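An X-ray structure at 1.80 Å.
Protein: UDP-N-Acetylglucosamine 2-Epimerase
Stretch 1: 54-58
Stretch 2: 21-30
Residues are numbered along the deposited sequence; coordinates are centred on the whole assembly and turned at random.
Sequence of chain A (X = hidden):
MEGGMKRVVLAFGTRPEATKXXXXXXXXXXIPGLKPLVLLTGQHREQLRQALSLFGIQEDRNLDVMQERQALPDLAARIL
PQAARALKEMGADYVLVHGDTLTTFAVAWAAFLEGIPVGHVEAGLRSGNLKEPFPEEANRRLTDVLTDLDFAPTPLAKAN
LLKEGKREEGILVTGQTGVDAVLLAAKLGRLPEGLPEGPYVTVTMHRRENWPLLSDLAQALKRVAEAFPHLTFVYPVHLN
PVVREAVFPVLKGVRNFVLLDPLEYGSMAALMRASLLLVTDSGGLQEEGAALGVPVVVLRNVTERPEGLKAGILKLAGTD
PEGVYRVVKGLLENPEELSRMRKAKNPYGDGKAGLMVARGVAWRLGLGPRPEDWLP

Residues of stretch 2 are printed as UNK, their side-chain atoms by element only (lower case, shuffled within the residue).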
# COMPACT_ATOMS: atom_id res chain seq x y z
N LEU A 54 5.87 -14.10 28.85
CA LEU A 54 6.41 -13.11 29.78
C LEU A 54 5.39 -12.03 30.09
O LEU A 54 5.26 -11.60 31.23
CB LEU A 54 7.65 -12.43 29.21
CG LEU A 54 8.09 -11.19 30.02
CD1 LEU A 54 8.69 -11.62 31.35
CD2 LEU A 54 9.09 -10.36 29.23
N PHE A 55 4.66 -11.60 29.06
CA PHE A 55 3.67 -10.54 29.24
C PHE A 55 2.30 -11.06 29.65
O PHE A 55 1.36 -10.28 29.78
CB PHE A 55 3.55 -9.73 27.95
CG PHE A 55 4.87 -9.33 27.36
CD1 PHE A 55 5.50 -10.13 26.41
CD2 PHE A 55 5.51 -8.16 27.78
CE1 PHE A 55 6.74 -9.78 25.88
CE2 PHE A 55 6.76 -7.81 27.25
CZ PHE A 55 7.37 -8.62 26.30
N GLY A 56 2.19 -12.37 29.85
CA GLY A 56 0.92 -12.95 30.25
C GLY A 56 -0.13 -12.87 29.15
O GLY A 56 -1.29 -12.57 29.42
N ILE A 57 0.29 -13.15 27.92
CA ILE A 57 -0.60 -13.11 26.76
C ILE A 57 -0.62 -14.45 26.04
O ILE A 57 0.42 -15.10 25.88
CB ILE A 57 -0.15 -12.00 25.77
CG1 ILE A 57 -0.27 -10.63 26.43
CG2 ILE A 57 -1.01 -12.04 24.50
CD1 ILE A 57 0.32 -9.50 25.62
N GLN A 58 -1.80 -14.87 25.60
CA GLN A 58 -1.96 -16.13 24.87
C GLN A 58 -2.56 -15.77 23.52
O GLN A 58 -3.29 -14.78 23.41
CB GLN A 58 -2.94 -17.04 25.62
CG GLN A 58 -2.94 -16.86 27.13
CD GLN A 58 -1.60 -17.17 27.76
OE1 GLN A 58 -1.35 -16.83 28.92
NE2 GLN A 58 -0.73 -17.84 27.01
N UNK A 21 4.08 -5.20 20.44
CA UNK A 21 2.62 -5.22 20.46
C UNK A 21 2.02 -5.53 21.83
O UNK A 21 0.90 -5.12 22.13
c UNK A 21 2.10 -6.21 19.42
c UNK A 21 2.33 -5.77 17.99
c UNK A 21 0.26 -4.97 16.07
se UNK A 21 1.32 -4.19 17.50
N UNK A 22 2.78 -6.25 22.66
CA UNK A 22 2.31 -6.62 24.00
C UNK A 22 1.76 -5.42 24.79
O UNK A 22 0.70 -5.51 25.40
c UNK A 22 3.44 -7.30 24.79
N UNK A 23 2.49 -4.29 24.79
CA UNK A 23 2.02 -3.11 25.52
C UNK A 23 0.66 -2.62 25.01
O UNK A 23 -0.16 -2.11 25.77
c UNK A 23 4.34 -2.93 25.11
c UNK A 23 3.84 -4.07 24.25
c UNK A 23 3.12 -2.08 25.28
N UNK A 24 0.44 -2.76 23.70
CA UNK A 24 -0.81 -2.34 23.08
C UNK A 24 -1.93 -3.28 23.51
O UNK A 24 -3.00 -2.85 23.90
c UNK A 24 -0.69 -2.36 21.54
c UNK A 24 -2.03 -1.97 20.90
c UNK A 24 0.41 -1.41 21.09
N UNK A 25 -1.66 -4.58 23.44
CA UNK A 25 -2.63 -5.59 23.84
C UNK A 25 -3.14 -5.36 25.26
O UNK A 25 -4.35 -5.36 25.52
c UNK A 25 -4.59 -9.78 23.70
c UNK A 25 -4.61 -10.17 25.03
c UNK A 25 -2.92 -8.10 24.21
c UNK A 25 -3.75 -8.75 23.30
o UNK A 25 -5.43 -11.21 25.42
c UNK A 25 -2.96 -8.51 25.55
c UNK A 25 -3.80 -9.54 25.96
c UNK A 25 -2.00 -6.98 23.77
N UNK A 26 -2.21 -5.17 26.19
CA UNK A 26 -2.57 -4.97 27.59
C UNK A 26 -3.32 -3.66 27.81
O UNK A 26 -4.23 -3.61 28.63
c UNK A 26 0.73 -6.34 29.11
c UNK A 26 -1.31 -5.04 28.46
c UNK A 26 -0.62 -6.41 28.41
c UNK A 26 -1.52 -7.46 29.07
N UNK A 27 -2.95 -2.62 27.08
CA UNK A 27 -3.62 -1.33 27.21
C UNK A 27 -5.06 -1.42 26.69
O UNK A 27 -5.97 -0.78 27.22
c UNK A 27 -2.86 -0.25 26.45
N UNK A 28 -5.26 -2.22 25.65
CA UNK A 28 -6.59 -2.40 25.06
C UNK A 28 -7.49 -3.19 26.01
O UNK A 28 -8.69 -2.94 26.10
c UNK A 28 -6.48 -3.15 23.73
c UNK A 28 -7.05 -1.41 22.03
c UNK A 28 -5.97 -2.37 22.52
c UNK A 28 -5.58 -3.34 21.41
N UNK A 29 -6.90 -4.15 26.71
CA UNK A 29 -7.66 -4.98 27.64
C UNK A 29 -8.22 -4.12 28.77
O UNK A 29 -9.20 -4.50 29.42
c UNK A 29 -7.50 -7.19 28.92
n UNK A 29 -4.46 -9.89 30.32
c UNK A 29 -6.56 -8.32 29.31
c UNK A 29 -4.59 -8.65 30.76
c UNK A 29 -6.75 -6.07 28.22
n UNK A 29 -5.57 -7.88 30.30
n UNK A 29 -3.74 -8.17 31.66
N UNK A 30 -7.62 -2.96 28.99
CA UNK A 30 -8.07 -2.07 30.05
C UNK A 30 -9.10 -1.04 29.62
O UNK A 30 -9.49 -0.19 30.41
O HOH W 1 -4.27 -13.34 26.74
O HOH W 2 -5.53 -13.24 23.68
O HOH W 3 -1.87 -10.16 31.78

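Position 21 carries three carbons and a selenium in an unbranched chain, the heavy atom standing between the second carbon and the last; none touches stretch 1. That is selenomethionine, Met21. The nearest approach is Met21 CB to Ile57 CD1, 7.2 Å, and the end of the side chain leads away, but Met21 O accepts a hydrogen bond from the N of position 25 at 2.9 Å.

Position 22 has one side-chain carbon. The CA-to-CB bond points toward stretch 1, and this CB lies 3.6 Å from Phe55 CG, so the residue is alanine, Ala22. Ala22 CB is 3.8 Å from the centroid of the Phe55 ring and 19° off the ring normal, a CH-pi contact over the face.

At position 23 three carbons close a ring onto the backbone N, without touching stretch 1, which identifies Pro23. With no amide hydrogen, this N cannot bond to the preceding turn, in keeping with the kink in the helix here. The CA-to-CB bond points sideways, and the nearest approach is Pro23 CD to Phe55 CE2, 5.6 Å.

Position 24 shows one carbon carrying two others, out of reach of stretch 1: valine, Val24, with chi1 in the t well.

Position 25 has one carbon, then a six-carbon ring bearing an oxygen. Ile57 CG2 sits 4.0 Å from the ring centroid and 10° off the normal, almost straight above the face, while Ile57 CD1 approaches a ring carbon to 3.4 Å. This is tyrosine, Tyr25, with chi1 at 178° (t) and chi2 at 90°; the ring carbon is CD2.

Position 26 holds four carbons forked at the second. The CA-to-CB bond runs sideways, but the end comes nearer: a terminal carbon is 4.0 Å from Phe55 O, and the fork carbon is 4.3 Å from Ile57 CD1. Hence leucine, Leu26, the two atoms being CD1 and CG.

Position 27 has a single carbon, and position 28 has four carbons forked at the second, both out of reach: Ala27 and Leu28.

Position 29 has three carbons, a nitrogen, and a carbon carrying two more nitrogens. Its CA-to-CB bond points toward stretch 1, and a terminal nitrogen lies 4.2 Å from Gly56 O, obliquely placed and too far for a direct hydrogen bond. The group is the guanidinium of Arg29, the nitrogen NH1.

Position 30 has no side-chain atoms and lies beyond contact with stretch 1: Gly30.

The contact buries 297 Å² without a direct hydrogen bond between the stretches. The CA-to-CB bonds of Phe55 and Ile57 point toward the helix, and their side chains supply the apolar part of the contact, while Gly56, at phi 68°, belongs to a Schellman motif between them. Water handles the polar margin. Tyr25 OH accepts from water 1 (2.8 Å to its O), which itself accepts from Gln58 N (3.1 Å); Tyr25 OH also donates to water 2 (2.7 Å to its O), which donates to Gln58 O (2.7 Å). Through two waters, one hydroxyl is thus linked to both Gln58 N and Gln58 O. Water 3 accepts from Arg29 NH2, 2.7 Å from its O, and donates weakly to Gly56 O at 3.4 Å.

Stretch 2, residues 21-30: MAPVYLALRG
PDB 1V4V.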